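Local coordinates for protein CRISPR-associated endonuclease C2c1 (Alicyclobacillus acidoterrestris, PDB 5U31) that acts as an RNA-guided CRISPR endonuclease that recognises a protospacer adjacent motif and cleaves target DNA with its RuvC domain, at residues A[686-700]-A[716-730]. The protein carries 3 engineered substitutions. Residues are numbered along the deposited sequence; the frame is centred on the assembly and turned at random.
Sequences TPDWREAFENELQKL and VYESVRRVWRHMGKQ. With nucleotides of chain B.
W689 fills the apolar centre of this helix pair, its indole set as a knob among V723, H726, M727 and Q730. CG lies anti to the backbone N (chi1 -174°), which carries the ring across to the facing helix. F693 CB covers one face of the indole near its rim; on the opposite face the methyl CE of selenomethionine M727 packs by W689 CZ2 (3.4 Å). The selenium stands above the five-membered ring, 5.2 Å from its centroid, a distant Met-aromatic contact. V723 crosses the indole at about a right angle, with CG1 against W689 CZ2 and CG2 reaching the edge of the F693 ring. Farther along, the L700 methyls meet V716 CG2.

The indole is also pinned by its nitrogen: W689 NE1 donates to V723 O (3.0 Å, 160°), almost exactly in the ring plane. V723 O still accepts the helical bond from M727 N, and the two donors arrive from opposite faces of the carbonyl plane, so a buried N-H is satisfied without breaking the helix.

H726 lies oblique to the indole, its CD2 against A692 CB. Q730 NE2 bonds weakly to OG1 of T686, the N-cap residue, which accepts weakly from W689 N; Q649 of helix 641-658 bonds both T686 OG1 and Q730 OE1. The bent chain of E696 lays its carboxylate alongside S719, and OE1 forms a long salt bridge with R722 NH1 (3.8 Å), which the like-charged K699 NZ also approaches.

The ribose O2' of nucleotide 48 of chain B donates to G728 O, and R725 NE bonds weakly to O2 of nucleotide 47. The arrangement is an antiparallel helical hairpin (axes of 687-700 and 716-730 10.0 Å apart, at 176°) within the REC2 (Helical-II) domain, its second helix bordering the guide RNA.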
ATOM      1  N   THR A 686      16.499 -28.648 -19.984  1.00 54.47           N
ATOM      2  CA  THR A 686      16.965 -28.605 -21.357  1.00 71.46           C
ATOM      3  C   THR A 686      17.631 -29.933 -21.710  1.00 90.55           C
ATOM      4  O   THR A 686      18.143 -30.628 -20.830  1.00101.45           O
ATOM      5  CB  THR A 686      17.957 -27.461 -21.556  1.00 69.19           C
ATOM      6  OG1 THR A 686      19.239 -27.839 -21.041  1.00 61.49           O
ATOM      7  CG2 THR A 686      17.473 -26.209 -20.836  1.00 65.96           C
ATOM      8  N   PRO A 687      17.622 -30.316 -22.989  1.00 93.02           N
ATOM      9  CA  PRO A 687      18.220 -31.614 -23.349  1.00 90.28           C
ATOM     10  C   PRO A 687      19.710 -31.697 -23.057  1.00 80.84           C
ATOM     11  O   PRO A 687      20.154 -32.642 -22.393  1.00 74.49           O
ATOM     12  CB  PRO A 687      17.912 -31.733 -24.849  1.00 95.17           C
ATOM     13  CG  PRO A 687      17.674 -30.328 -25.308  1.00 93.02           C
ATOM     14  CD  PRO A 687      17.021 -29.642 -24.153  1.00 90.33           C
ATOM     15  N   ASP A 688      20.495 -30.721 -23.519  1.00 77.79           N
ATOM     16  CA  ASP A 688      21.948 -30.853 -23.462  1.00 82.65           C
ATOM     17  C   ASP A 688      22.471 -30.787 -22.031  1.00 73.31           C
ATOM     18  O   ASP A 688      23.432 -31.486 -21.688  1.00 71.85           O
ATOM     19  CB  ASP A 688      22.607 -29.783 -24.331  1.00 91.74           C
ATOM     20  CG  ASP A 688      22.076 -28.395 -24.047  1.00112.72           C
ATOM     21  OD1 ASP A 688      22.707 -27.664 -23.253  1.00118.42           O
ATOM     22  OD2 ASP A 688      21.019 -28.041 -24.610  1.00120.83           O
ATOM     23  N   TRP A 689      21.865 -29.954 -21.178  1.00 66.64           N
ATOM     24  CA  TRP A 689      22.314 -29.907 -19.791  1.00 62.65           C
ATOM     25  C   TRP A 689      21.881 -31.147 -19.023  1.00 67.84           C
ATOM     26  O   TRP A 689      22.607 -31.611 -18.136  1.00 85.53           O
ATOM     27  CB  TRP A 689      21.799 -28.655 -19.080  1.00 60.93           C
ATOM     28  CG  TRP A 689      22.369 -28.529 -17.692  1.00 65.07           C
ATOM     29  CD1 TRP A 689      23.531 -27.908 -17.333  1.00 56.85           C
ATOM     30  CD2 TRP A 689      21.817 -29.070 -16.486  1.00 63.48           C
ATOM     31  NE1 TRP A 689      23.728 -28.019 -15.979  1.00 56.57           N
ATOM     32  CE2 TRP A 689      22.689 -28.728 -15.436  1.00 56.36           C
ATOM     33  CE3 TRP A 689      20.667 -29.807 -16.191  1.00 66.77           C
ATOM     34  CZ2 TRP A 689      22.448 -29.101 -14.117  1.00 56.13           C
ATOM     35  CZ3 TRP A 689      20.429 -30.169 -14.879  1.00 60.11           C
ATOM     36  CH2 TRP A 689      21.313 -29.815 -13.860  1.00 56.01           C
ATOM     37  N   ARG A 690      20.704 -31.686 -19.339  1.00 73.27           N
ATOM     38  CA  ARG A 690      20.276 -32.933 -18.718  1.00 68.43           C
ATOM     39  C   ARG A 690      21.210 -34.078 -19.086  1.00 65.29           C
ATOM     40  O   ARG A 690      21.560 -34.900 -18.232  1.00 64.86           O
ATOM     41  CB  ARG A 690      18.839 -33.248 -19.129  1.00 66.97           C
ATOM     42  CG  ARG A 690      18.340 -34.607 -18.700  1.00 62.34           C
ATOM     43  CD  ARG A 690      16.867 -34.745 -19.035  1.00 74.86           C
ATOM     44  NE  ARG A 690      16.600 -34.460 -20.442  1.00 82.10           N
ATOM     45  CZ  ARG A 690      15.384 -34.355 -20.965  1.00 86.56           C
ATOM     46  NH1 ARG A 690      14.315 -34.510 -20.198  1.00 86.44           N
ATOM     47  NH2 ARG A 690      15.236 -34.096 -22.257  1.00 92.98           N
ATOM     48  N   GLU A 691      21.637 -34.141 -20.350  1.00 62.85           N
ATOM     49  CA  GLU A 691      22.586 -35.175 -20.750  1.00 64.73           C
ATOM     50  C   GLU A 691      23.899 -35.033 -19.994  1.00 65.18           C
ATOM     51  O   GLU A 691      24.491 -36.033 -19.574  1.00 81.55           O
ATOM     52  CB  GLU A 691      22.821 -35.119 -22.259  1.00 91.45           C
ATOM     53  CG  GLU A 691      21.576 -35.416 -23.079  1.00100.30           C
ATOM     54  CD  GLU A 691      21.858 -35.517 -24.567  1.00115.52           C
ATOM     55  OE1 GLU A 691      23.030 -35.742 -24.941  1.00118.17           O
ATOM     56  OE2 GLU A 691      20.904 -35.370 -25.361  1.00116.23           O
ATOM     57  N   ALA A 692      24.365 -33.797 -19.803  1.00 64.16           N
ATOM     58  CA  ALA A 692      25.583 -33.575 -19.030  1.00 64.50           C
ATOM     59  C   ALA A 692      25.403 -34.027 -17.589  1.00 70.72           C
ATOM     60  O   ALA A 692      26.306 -34.637 -17.001  1.00 75.14           O
ATOM     61  CB  ALA A 692      25.974 -32.098 -19.084  1.00 63.31           C
ATOM     62  N   PHE A 693      24.238 -33.743 -17.006  1.00 65.53           N
ATOM     63  CA  PHE A 693      23.952 -34.167 -15.641  1.00 62.68           C
ATOM     64  C   PHE A 693      23.891 -35.685 -15.532  1.00 82.31           C
ATOM     65  O   PHE A 693      24.380 -36.263 -14.554  1.00 94.55           O
ATOM     66  CB  PHE A 693      22.639 -33.543 -15.179  1.00 60.97           C
ATOM     67  CG  PHE A 693      22.423 -33.613 -13.702  1.00 67.54           C
ATOM     68  CD1 PHE A 693      22.947 -32.641 -12.869  1.00 71.31           C
ATOM     69  CD2 PHE A 693      21.687 -34.643 -13.144  1.00 70.58           C
ATOM     70  CE1 PHE A 693      22.749 -32.698 -11.508  1.00 69.05           C
ATOM     71  CE2 PHE A 693      21.483 -34.705 -11.783  1.00 69.70           C
ATOM     72  CZ  PHE A 693      22.016 -33.732 -10.963  1.00 71.90           C
ATOM     73  N   GLU A 694      23.292 -36.348 -16.527  1.00 85.76           N
ATOM     74  CA  GLU A 694      23.211 -37.804 -16.503  1.00 74.18           C
ATOM     75  C   GLU A 694      24.594 -38.435 -16.593  1.00 74.67           C
ATOM     76  O   GLU A 694      24.846 -39.478 -15.977  1.00 83.69           O
ATOM     77  CB  GLU A 694      22.321 -38.300 -17.643  1.00 73.62           C
ATOM     78  CG  GLU A 694      20.870 -37.846 -17.552  1.00 74.90           C
ATOM     79  CD  GLU A 694      20.035 -38.316 -18.732  1.00 95.50           C
ATOM     80  OE1 GLU A 694      20.521 -39.170 -19.505  1.00105.18           O
ATOM     81  OE2 GLU A 694      18.894 -37.830 -18.887  1.00 96.88           O
ATOM     82  N   ASN A 695      25.502 -37.822 -17.357  1.00 74.79           N
ATOM     83  CA  ASN A 695      26.866 -38.333 -17.436  1.00 84.00           C
ATOM     84  C   ASN A 695      27.544 -38.303 -16.075  1.00 86.97           C
ATOM     85  O   ASN A 695      28.206 -39.270 -15.678  1.00 92.27           O
ATOM     86  CB  ASN A 695      27.679 -37.523 -18.444  1.00 85.44           C
ATOM     87  CG  ASN A 695      27.219 -37.737 -19.866  1.00 97.88           C
ATOM     88  OD1 ASN A 695      26.154 -38.304 -20.109  1.00105.57           O
ATOM     89  ND2 ASN A 695      28.022 -37.280 -20.821  1.00102.49           N
ATOM     90  N   GLU A 696      27.389 -37.196 -15.346  1.00 79.45           N
ATOM     91  CA  GLU A 696      28.027 -37.075 -14.042  1.00 72.42           C
ATOM     92  C   GLU A 696      27.425 -38.039 -13.026  1.00 79.45           C
ATOM     93  O   GLU A 696      28.146 -38.550 -12.162  1.00 88.83           O
ATOM     94  CB  GLU A 696      27.927 -35.634 -13.541  1.00 66.64           C
ATOM     95  CG  GLU A 696      28.464 -34.588 -14.516  1.00 66.47           C
ATOM     96  CD  GLU A 696      29.972 -34.655 -14.711  1.00 84.15           C
ATOM     97  OE1 GLU A 696      30.479 -33.972 -15.625  1.00 90.13           O
ATOM     98  OE2 GLU A 696      30.653 -35.381 -13.957  1.00 91.75           O
ATOM     99  N   LEU A 697      26.121 -38.308 -13.115  1.00 78.67           N
ATOM    100  CA  LEU A 697      25.508 -39.278 -12.211  1.00 78.25           C
ATOM    101  C   LEU A 697      26.071 -40.675 -12.440  1.00 88.45           C
ATOM    102  O   LEU A 697      26.542 -41.325 -11.500  1.00 90.77           O
ATOM    103  CB  LEU A 697      23.989 -39.276 -12.381  1.00 69.38           C
ATOM    104  CG  LEU A 697      23.264 -38.039 -11.852  1.00 83.35           C
ATOM    105  CD1 LEU A 697      21.757 -38.248 -11.877  1.00 78.33           C
ATOM    106  CD2 LEU A 697      23.742 -37.699 -10.448  1.00 81.89           C
ATOM    107  N   GLN A 698      26.035 -41.152 -13.687  1.00 85.71           N
ATOM    108  CA  GLN A 698      26.545 -42.487 -13.983  1.00 98.11           C
ATOM    109  C   GLN A 698      28.037 -42.592 -13.707  1.00 91.84           C
ATOM    110  O   GLN A 698      28.541 -43.683 -13.417  1.00 99.88           O
ATOM    111  CB  GLN A 698      26.240 -42.857 -15.433  1.00111.60           C
ATOM    112  CG  GLN A 698      24.755 -42.896 -15.757  1.00127.22           C
ATOM    113  CD  GLN A 698      24.478 -43.347 -17.177  1.00139.10           C
ATOM    114  OE1 GLN A 698      25.356 -43.885 -17.852  1.00143.72           O
ATOM    115  NE2 GLN A 698      23.251 -43.126 -17.641  1.00139.03           N
ATOM    116  N   LYS A 699      28.760 -41.474 -13.790  1.00 89.31           N
ATOM    117  CA  LYS A 699      30.167 -41.475 -13.408  1.00 90.85           C
ATOM    118  C   LYS A 699      30.328 -41.675 -11.906  1.00 85.68           C
ATOM    119  O   LYS A 699      31.212 -42.418 -11.463  1.00 85.57           O
ATOM    120  CB  LYS A 699      30.828 -40.171 -13.853  1.00 96.99           C
ATOM    121  CG  LYS A 699      32.285 -40.043 -13.450  1.00105.85           C
ATOM    122  CD  LYS A 699      32.859 -38.707 -13.893  1.00108.12           C
ATOM    123  CE  LYS A 699      34.331 -38.590 -13.527  1.00107.51           C
ATOM    124  NZ  LYS A 699      34.902 -37.275 -13.935  1.00100.86           N
ATOM    125  N   LEU A 700      29.480 -41.023 -11.107  1.00 86.22           N
ATOM    126  CA  LEU A 700      29.558 -41.182  -9.661  1.00 88.98           C
ATOM    127  C   LEU A 700      29.000 -42.528  -9.213  1.00102.94           C
ATOM    128  O   LEU A 700      29.412 -43.050  -8.171  1.00120.50           O
ATOM    129  CB  LEU A 700      28.821 -40.037  -8.966  1.00 75.56           C
ATOM    130  CG  LEU A 700      29.364 -38.627  -9.212  1.00 70.38           C
ATOM    131  CD1 LEU A 700      28.397 -37.592  -8.687  1.00 71.50           C
ATOM    132  CD2 LEU A 700      30.722 -38.455  -8.565  1.00 77.29           C
ATOM    133  N   VAL A 716      32.605 -35.245  -6.625  1.00 85.25           N
ATOM    134  CA  VAL A 716      31.290 -34.609  -6.633  1.00 77.20           C
ATOM    135  C   VAL A 716      31.425 -33.109  -6.862  1.00 73.65           C
ATOM    136  O   VAL A 716      30.671 -32.515  -7.642  1.00 69.20           O
ATOM    137  CB  VAL A 716      30.541 -34.916  -5.322  1.00 73.76           C
ATOM    138  CG1 VAL A 716      29.260 -34.099  -5.230  1.00 64.56           C
ATOM    139  CG2 VAL A 716      30.242 -36.405  -5.224  1.00 76.24           C
ATOM    140  N   TYR A 717      32.393 -32.476  -6.195  1.00 77.99           N
ATOM    141  CA  TYR A 717      32.597 -31.043  -6.379  1.00 88.37           C
ATOM    142  C   TYR A 717      33.134 -30.723  -7.768  1.00 85.31           C
ATOM    143  O   TYR A 717      32.863 -29.640  -8.301  1.00 80.25           O
ATOM    144  CB  TYR A 717      33.539 -30.500  -5.303  1.00100.53           C
ATOM    145  CG  TYR A 717      32.877 -30.278  -3.958  1.00111.54           C
ATOM    146  CD1 TYR A 717      32.731 -28.999  -3.434  1.00118.03           C
ATOM    147  CD2 TYR A 717      32.389 -31.346  -3.217  1.00112.26           C
ATOM    148  CE1 TYR A 717      32.123 -28.795  -2.204  1.00120.71           C
ATOM    149  CE2 TYR A 717      31.783 -31.153  -1.990  1.00111.77           C
ATOM    150  CZ  TYR A 717      31.650 -29.877  -1.488  1.00116.97           C
ATOM    151  OH  TYR A 717      31.043 -29.685  -0.267  1.00115.34           O
ATOM    152  N   GLU A 718      33.892 -31.644  -8.372  1.00 87.92           N
ATOM    153  CA  GLU A 718      34.393 -31.415  -9.722  1.00 84.42           C
ATOM    154  C   GLU A 718      33.319 -31.646 -10.775  1.00 77.73           C
ATOM    155  O   GLU A 718      33.402 -31.080 -11.871  1.00 85.89           O
ATOM    156  CB  GLU A 718      35.607 -32.303 -10.002  1.00 91.31           C
ATOM    157  CG  GLU A 718      36.897 -31.794  -9.374  1.00112.22           C
ATOM    158  CD  GLU A 718      38.123 -32.552  -9.851  1.00134.78           C
ATOM    159  OE1 GLU A 718      37.965 -33.528 -10.616  1.00143.93           O
ATOM    160  OE2 GLU A 718      39.248 -32.169  -9.462  1.00139.73           O
ATOM    161  N   SER A 719      32.313 -32.469 -10.474  1.00 75.24           N
ATOM    162  CA  SER A 719      31.183 -32.612 -11.382  1.00 69.02           C
ATOM    163  C   SER A 719      30.182 -31.477 -11.229  1.00 74.43           C
ATOM    164  O   SER A 719      29.440 -31.189 -12.175  1.00 80.43           O
ATOM    165  CB  SER A 719      30.489 -33.959 -11.165  1.00 68.26           C
ATOM    166  OG  SER A 719      29.997 -34.087  -9.844  1.00 76.62           O
ATOM    167  N   VAL A 720      30.149 -30.828 -10.064  1.00 77.22           N
ATOM    168  CA  VAL A 720      29.315 -29.644  -9.895  1.00 64.20           C
ATOM    169  C   VAL A 720      29.842 -28.495 -10.745  1.00 60.51           C
ATOM    170  O   VAL A 720      29.065 -27.743 -11.343  1.00 63.36           O
ATOM    171  CB  VAL A 720      29.232 -29.260  -8.406  1.00 65.74           C
ATOM    172  CG1 VAL A 720      28.684 -27.845  -8.238  1.00 57.84           C
ATOM    173  CG2 VAL A 720      28.371 -30.262  -7.653  1.00 66.82           C
ATOM    174  N   ARG A 721      31.168 -28.350 -10.827  1.00 61.59           N
ATOM    175  CA  ARG A 721      31.740 -27.270 -11.626  1.00 60.44           C
ATOM    176  C   ARG A 721      31.406 -27.439 -13.101  1.00 60.75           C
ATOM    177  O   ARG A 721      30.969 -26.490 -13.760  1.00 71.13           O
ATOM    178  CB  ARG A 721      33.254 -27.196 -11.426  1.00 61.58           C
ATOM    179  CG  ARG A 721      33.902 -26.154 -12.325  1.00 86.94           C
ATOM    180  CD  ARG A 721      35.373 -25.933 -12.027  1.00 86.15           C
ATOM    181  NE  ARG A 721      35.924 -24.893 -12.892  1.00 83.83           N
ATOM    182  CZ  ARG A 721      37.156 -24.408 -12.793  1.00 80.21           C
ATOM    183  NH1 ARG A 721      37.564 -23.462 -13.627  1.00 72.07           N
ATOM    184  NH2 ARG A 721      37.978 -24.866 -11.861  1.00 83.19           N
ATOM    185  N   ARG A 722      31.609 -28.646 -13.641  1.00 64.46           N
ATOM    186  CA  ARG A 722      31.289 -28.889 -15.045  1.00 68.36           C
ATOM    187  C   ARG A 722      29.834 -28.555 -15.338  1.00 66.07           C
ATOM    188  O   ARG A 722      29.525 -27.888 -16.333  1.00 62.48           O
ATOM    189  CB  ARG A 722      31.581 -30.345 -15.416  1.00 77.97           C
ATOM    190  CG  ARG A 722      33.039 -30.757 -15.311  1.00 93.01           C
ATOM    191  CD  ARG A 722      33.224 -32.216 -15.705  1.00 99.34           C
ATOM    192  NE  ARG A 722      34.603 -32.664 -15.527  1.00112.55           N
ATOM    193  CZ  ARG A 722      35.019 -33.908 -15.747  1.00122.03           C
ATOM    194  NH1 ARG A 722      34.159 -34.833 -16.154  1.00127.82           N
ATOM    195  NH2 ARG A 722      36.294 -34.229 -15.560  1.00119.79           N
ATOM    196  N   VAL A 723      28.928 -28.997 -14.470  1.00 60.74           N
ATOM    197  CA  VAL A 723      27.509 -28.781 -14.706  1.00 63.50           C
ATOM    198  C   VAL A 723      27.122 -27.329 -14.420  1.00 65.27           C
ATOM    199  O   VAL A 723      26.264 -26.766 -15.112  1.00 68.19           O
ATOM    200  CB  VAL A 723      26.704 -29.796 -13.874  1.00 62.34           C
ATOM    201  CG1 VAL A 723      25.725 -29.110 -12.937  1.00 60.75           C
ATOM    202  CG2 VAL A 723      25.989 -30.780 -14.791  1.00 67.91           C
ATOM    203  N   TRP A 724      27.762 -26.690 -13.436  1.00 65.46           N
ATOM    204  CA  TRP A 724      27.475 -25.286 -13.158  1.00 61.72           C
ATOM    205  C   TRP A 724      28.040 -24.383 -14.247  1.00 62.30           C
ATOM    206  O   TRP A 724      27.387 -23.415 -14.657  1.00 72.26           O
ATOM    207  CB  TRP A 724      28.031 -24.892 -11.788  1.00 55.36           C
ATOM    208  CG  TRP A 724      27.955 -23.426 -11.491  1.00 53.91           C
ATOM    209  CD1 TRP A 724      26.860 -22.731 -11.076  1.00 52.42           C
ATOM    210  CD2 TRP A 724      29.024 -22.475 -11.575  1.00 53.87           C
ATOM    211  NE1 TRP A 724      27.177 -21.404 -10.903  1.00 54.29           N
ATOM    212  CE2 TRP A 724      28.501 -21.224 -11.204  1.00 52.32           C
ATOM    213  CE3 TRP A 724      30.373 -22.563 -11.934  1.00 55.06           C
ATOM    214  CZ2 TRP A 724      29.279 -20.069 -11.179  1.00 51.90           C
ATOM    215  CZ3 TRP A 724      31.143 -21.417 -11.905  1.00 54.64           C
ATOM    216  CH2 TRP A 724      30.594 -20.187 -11.533  1.00 53.07           C
ATOM    217  N   ARG A 725      29.251 -24.681 -14.726  1.00 65.35           N
ATOM    218  CA  ARG A 725      29.819 -23.911 -15.825  1.00 60.29           C
ATOM    219  C   ARG A 725      29.011 -24.094 -17.102  1.00 61.01           C
ATOM    220  O   ARG A 725      28.868 -23.149 -17.887  1.00 57.86           O
ATOM    221  CB  ARG A 725      31.275 -24.321 -16.050  1.00 61.99           C
ATOM    222  CG  ARG A 725      32.229 -23.154 -16.260  1.00 78.64           C
ATOM    223  CD  ARG A 725      33.675 -23.624 -16.371  1.00101.32           C
ATOM    224  NE  ARG A 725      34.590 -22.520 -16.649  1.00107.79           N
ATOM    225  CZ  ARG A 725      34.992 -22.169 -17.868  1.00 95.58           C
ATOM    226  NH1 ARG A 725      35.827 -21.149 -18.023  1.00 95.96           N
ATOM    227  NH2 ARG A 725      34.561 -22.836 -18.931  1.00 76.80           N
ATOM    228  N   HIS A 726      28.467 -25.295 -17.318  1.00 65.24           N
ATOM    229  CA  HIS A 726      27.596 -25.528 -18.466  1.00 67.09           C
ATOM    230  C   HIS A 726      26.327 -24.693 -18.357  1.00 56.44           C
ATOM    231  O   HIS A 726      25.983 -23.943 -19.277  1.00 56.81           O
ATOM    232  CB  HIS A 726      27.263 -27.020 -18.567  1.00 77.37           C
ATOM    233  CG  HIS A 726      26.430 -27.388 -19.757  1.00 81.17           C
ATOM    234  ND1 HIS A 726      26.152 -26.505 -20.778  1.00 77.49           N
ATOM    235  CD2 HIS A 726      25.816 -28.550 -20.085  1.00 75.68           C
ATOM    236  CE1 HIS A 726      25.399 -27.106 -21.682  1.00 78.48           C
ATOM    237  NE2 HIS A 726      25.180 -28.347 -21.285  1.00 76.20           N
HETATM  238  N   MSE A 727      25.630 -24.797 -17.233  1.00 56.11           N
HETATM  239  CA  MSE A 727      24.406 -24.035 -17.044  1.00 58.34           C
HETATM  240  C   MSE A 727      24.685 -22.538 -16.992  1.00 57.14           C
HETATM  241  O   MSE A 727      23.795 -21.722 -17.226  1.00 52.35           O
HETATM  242  CB  MSE A 727      23.691 -24.471 -15.771  1.00 62.79           C
HETATM  243  CG  MSE A 727      22.221 -24.129 -15.784  1.00 73.57           C
HETATM  244 SE   MSE A 727      21.431 -24.119 -14.014  1.00 75.03          SE
HETATM  245  CE  MSE A 727      22.134 -25.811 -13.377  1.00 86.54           C
ATOM    246  N   GLY A 728      25.929 -22.184 -16.669  1.00 53.23           N
ATOM    247  CA  GLY A 728      26.301 -20.781 -16.648  1.00 52.34           C
ATOM    248  C   GLY A 728      26.259 -20.151 -18.025  1.00 53.38           C
ATOM    249  O   GLY A 728      25.890 -18.982 -18.172  1.00 51.35           O
ATOM    250  N   LYS A 729      26.640 -20.910 -19.053  1.00 53.75           N
ATOM    251  CA  LYS A 729      26.519 -20.398 -20.412  1.00 53.94           C
ATOM    252  C   LYS A 729      25.063 -20.327 -20.846  1.00 55.55           C
ATOM    253  O   LYS A 729      24.708 -19.493 -21.685  1.00 69.98           O
ATOM    254  CB  LYS A 729      27.328 -21.262 -21.381  1.00 59.45           C
ATOM    255  CG  LYS A 729      28.837 -21.147 -21.206  1.00 68.11           C
ATOM    256  CD  LYS A 729      29.579 -21.871 -22.317  1.00 82.29           C
ATOM    257  CE  LYS A 729      31.084 -21.648 -22.227  1.00 90.22           C
ATOM    258  NZ  LYS A 729      31.802 -22.254 -23.385  1.00 90.83           N
ATOM    259  N   GLN A 730      24.208 -21.183 -20.283  1.00 52.96           N
ATOM    260  CA  GLN A 730      22.788 -21.120 -20.611  1.00 52.19           C
ATOM    261  C   GLN A 730      22.131 -19.898 -19.985  1.00 50.57           C
ATOM    262  O   GLN A 730      21.252 -19.279 -20.595  1.00 57.86           O
ATOM    263  CB  GLN A 730      22.085 -22.398 -20.157  1.00 52.52           C
ATOM    264  CG  GLN A 730      22.638 -23.657 -20.781  1.00 54.17           C
ATOM    265  CD  GLN A 730      21.822 -24.882 -20.432  1.00 54.49           C
ATOM    266  OE1 GLN A 730      20.986 -24.853 -19.527  1.00 53.54           O
ATOM    267  NE2 GLN A 730      22.058 -25.969 -21.156  1.00 66.85           N
TER
ATOM    268  P     C B  47      37.026 -15.439 -15.562  1.00126.01           P
ATOM    269  OP1   C B  47      38.173 -14.532 -15.818  1.00128.68           O
ATOM    270  OP2   C B  47      35.780 -14.890 -14.969  1.00121.92           O
ATOM    271  O5'   C B  47      36.677 -16.113 -16.961  1.00126.98           O
ATOM    272  C5'   C B  47      35.413 -15.915 -17.574  1.00107.86           C
ATOM    273  C4'   C B  47      34.644 -17.206 -17.650  1.00 94.97           C
ATOM    274  O4'   C B  47      35.175 -18.140 -16.673  1.00 94.75           O
ATOM    275  C3'   C B  47      33.170 -17.099 -17.305  1.00 88.04           C
ATOM    276  O3'   C B  47      32.385 -16.655 -18.395  1.00 76.99           O
ATOM    277  C2'   C B  47      32.831 -18.503 -16.816  1.00 92.34           C
ATOM    278  O2'   C B  47      32.626 -19.383 -17.911  1.00 91.35           O
ATOM    279  C1'   C B  47      34.129 -18.897 -16.105  1.00 99.63           C
ATOM    280  N1    C B  47      34.077 -18.613 -14.648  1.00104.31           N
ATOM    281  C2    C B  47      33.819 -19.660 -13.756  1.00107.75           C
ATOM    282  O2    C B  47      33.649 -20.811 -14.197  1.00 95.41           O
ATOM    283  N3    C B  47      33.771 -19.387 -12.429  1.00104.30           N
ATOM    284  C4    C B  47      33.959 -18.141 -11.979  1.00 81.86           C
ATOM    285  N4    C B  47      33.899 -17.919 -10.666  1.00 78.12           N
ATOM    286  C5    C B  47      34.219 -17.058 -12.859  1.00 67.87           C
ATOM    287  C6    C B  47      34.268 -17.345 -14.163  1.00 82.23           C
ATOM    288  P     C B  48      31.640 -15.235 -18.313  1.00 71.90           P
ATOM    289  OP1   C B  48      31.387 -14.778 -19.703  1.00 61.80           O
ATOM    290  OP2   C B  48      32.387 -14.356 -17.379  1.00 64.24           O
ATOM    291  O5'   C B  48      30.250 -15.588 -17.622  1.00 73.81           O
ATOM    292  C5'   C B  48      29.418 -16.602 -18.161  1.00 60.27           C
ATOM    293  C4'   C B  48      28.293 -16.962 -17.226  1.00 51.04           C
ATOM    294  O4'   C B  48      28.804 -17.703 -16.091  1.00 51.45           O
ATOM    295  C3'   C B  48      27.544 -15.803 -16.596  1.00 53.89           C
ATOM    296  O3'   C B  48      26.592 -15.221 -17.464  1.00 48.79           O
ATOM    297  C2'   C B  48      26.930 -16.439 -15.355  1.00 53.45           C
ATOM    298  O2'   C B  48      25.764 -17.176 -15.691  1.00 55.77           O
ATOM    299  C1'   C B  48      28.023 -17.427 -14.947  1.00 50.23           C
ATOM    300  N1    C B  48      28.902 -16.888 -13.888  1.00 50.03           N
ATOM    301  C2    C B  48      28.473 -16.998 -12.569  1.00 49.35           C
ATOM    302  O2    C B  48      27.378 -17.528 -12.348  1.00 48.94           O
ATOM    303  N3    C B  48      29.254 -16.525 -11.577  1.00 49.21           N
ATOM    304  C4    C B  48      30.427 -15.962 -11.871  1.00 55.08           C
ATOM    305  N4    C B  48      31.167 -15.506 -10.857  1.00 55.33           N
ATOM    306  C5    C B  48      30.895 -15.840 -13.214  1.00 50.42           C
ATOM    307  C6    C B  48      30.106 -16.313 -14.185  1.00 51.11           C
TER